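Local atomic coordinates of uncharacterized protein (Staphylococcus aureus subsp. aureus, PDB entry 4LQZ), a protein that is of unknown function but folds into a curled antiparallel sheet with a streptavidin-like topology. Residues L84-K87 with T92-V95. Sequence-based numbering, arbitrary orientation.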
loop_
_atom_site.group_PDB
_atom_site.type_symbol
_atom_site.label_atom_id
_atom_site.label_comp_id
_atom_site.label_asym_id
_atom_site.label_seq_id
_atom_site.Cartn_x
_atom_site.Cartn_y
_atom_site.Cartn_z
ATOM N N LEU A 84 -5.620 -8.548 -0.914
ATOM C CA LEU A 84 -6.198 -8.636 -2.263
ATOM C C LEU A 84 -5.137 -8.248 -3.331
ATOM O O LEU A 84 -4.363 -7.298 -3.128
ATOM C CB LEU A 84 -7.431 -7.698 -2.361
ATOM C CG LEU A 84 -8.226 -7.675 -3.682
ATOM C CD1 LEU A 84 -8.925 -8.995 -3.942
ATOM C CD2 LEU A 84 -9.241 -6.552 -3.692
ATOM N N LYS A 85 -5.106 -8.987 -4.448
ATOM C CA LYS A 85 -4.162 -8.701 -5.522
ATOM C C LYS A 85 -4.880 -8.234 -6.773
ATOM O O LYS A 85 -5.994 -8.679 -7.076
ATOM C CB LYS A 85 -3.283 -9.914 -5.842
ATOM C CG LYS A 85 -2.270 -10.258 -4.756
ATOM C CD LYS A 85 -1.802 -11.685 -4.933
ATOM C CE LYS A 85 -0.815 -12.110 -3.881
ATOM N NZ LYS A 85 -0.072 -13.341 -4.278
ATOM N N TYR A 86 -4.218 -7.329 -7.496
ATOM C CA TYR A 86 -4.669 -6.750 -8.748
ATOM C C TYR A 86 -3.576 -6.961 -9.794
ATOM O O TYR A 86 -2.401 -6.687 -9.520
ATOM C CB TYR A 86 -4.984 -5.259 -8.551
ATOM C CG TYR A 86 -5.242 -4.492 -9.827
ATOM C CD1 TYR A 86 -6.508 -4.455 -10.397
ATOM C CD2 TYR A 86 -4.231 -3.753 -10.435
ATOM C CE1 TYR A 86 -6.753 -3.750 -11.571
ATOM C CE2 TYR A 86 -4.465 -3.042 -11.609
ATOM C CZ TYR A 86 -5.731 -3.032 -12.168
ATOM O OH TYR A 86 -5.979 -2.302 -13.303
ATOM N N LYS A 87 -3.969 -7.423 -10.991
ATOM C CA LYS A 87 -3.055 -7.674 -12.098
ATOM C C LYS A 87 -3.460 -6.879 -13.342
ATOM O O LYS A 87 -4.511 -7.124 -13.944
ATOM C CB LYS A 87 -2.967 -9.167 -12.408
ATOM N N THR A 92 1.823 -7.352 -10.943
ATOM C CA THR A 92 0.929 -7.717 -9.852
ATOM C C THR A 92 1.065 -6.660 -8.733
ATOM O O THR A 92 2.179 -6.355 -8.285
ATOM C CB THR A 92 1.258 -9.130 -9.350
ATOM O OG1 THR A 92 1.255 -10.017 -10.460
ATOM C CG2 THR A 92 0.265 -9.627 -8.312
ATOM N N TYR A 93 -0.075 -6.119 -8.292
ATOM C CA TYR A 93 -0.145 -5.108 -7.231
ATOM C C TYR A 93 -0.817 -5.662 -5.989
ATOM O O TYR A 93 -1.782 -6.418 -6.096
ATOM C CB TYR A 93 -0.921 -3.878 -7.717
ATOM C CG TYR A 93 -0.278 -3.145 -8.870
ATOM C CD1 TYR A 93 0.614 -2.106 -8.645
ATOM C CD2 TYR A 93 -0.615 -3.445 -10.187
ATOM C CE1 TYR A 93 1.166 -1.383 -9.703
ATOM C CE2 TYR A 93 -0.042 -2.756 -11.256
ATOM C CZ TYR A 93 0.846 -1.721 -11.009
ATOM O OH TYR A 93 1.418 -1.027 -12.050
ATOM N N TYR A 94 -0.316 -5.271 -4.812
ATOM C CA TYR A 94 -0.879 -5.592 -3.488
ATOM C C TYR A 94 -1.758 -4.395 -3.100
ATOM O O TYR A 94 -1.293 -3.251 -3.152
ATOM C CB TYR A 94 0.241 -5.883 -2.466
ATOM C CG TYR A 94 0.982 -7.158 -2.796
ATOM C CD1 TYR A 94 1.947 -7.189 -3.803
ATOM C CD2 TYR A 94 0.642 -8.364 -2.185
ATOM C CE1 TYR A 94 2.563 -8.382 -4.183
ATOM C CE2 TYR A 94 1.266 -9.562 -2.546
ATOM C CZ TYR A 94 2.242 -9.560 -3.531
ATOM O OH TYR A 94 2.873 -10.730 -3.890
ATOM N N VAL A 95 -3.046 -4.644 -2.804
ATOM C CA VAL A 95 -4.028 -3.579 -2.575
ATOM C C VAL A 95 -4.284 -3.312 -1.065
ATOM O O VAL A 95 -4.509 -4.245 -0.298
ATOM C CB VAL A 95 -5.357 -3.889 -3.319
ATOM C CG1 VAL A 95 -6.289 -2.677 -3.321
ATOM C CG2 VAL A 95 -5.099 -4.401 -4.752
#
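Leu84 O accepts the backbone N-H of Val95 (O to N 3.0 Å), one of three main-chain bonds between residues 84-87 and 92-95, in the hairpin of strands 85-88 and 91-100. This hairpin belongs to the curled antiparallel sheet of the streptavidin-like fold, where strand 91-100 also pairs with 61-66. CG2 of Val95 lies close to the same Leu84 oxygen, while the valine also touches Phe65 and Tyr63 of strand 61-66. Lys85 and Tyr94 form a non-hydrogen-bonded pair; CA of Lys85 makes a CA-H...O contact with Tyr93 O. The lysine chain, extended beyond CG, runs alongside the Tyr94 side chain: its CG lies over one face of the ring, and CE comes within 3.6 Å of Tyr94 CE2. Trp81 meets the Tyr94 ring edge-to-face. Tyr86 forms the hydrogen-bonded pair with Tyr93. Its N donates to Tyr93 O at 3.0 Å, and its O receives Tyr93 N at 2.7 Å in a nearly straight bond (171° at the hydrogen). On the other face of the sheet from Lys85, the two tyrosines point the same way, and CD2 of Tyr93 sits in the plane of the Tyr86 ring at its edge, 3.6 Å from Tyr86 CD2. Both rings also meet Phe54, and CB of Tyr86 rests on Val95 CG2, 3.9 Å away. The pairing thus separates two chemistries: buried aromatic and aliphatic groups gather around Tyr86 and Tyr93, while on the partly exposed face part of the lysine's aliphatic chain packs against the Tyr94 ring.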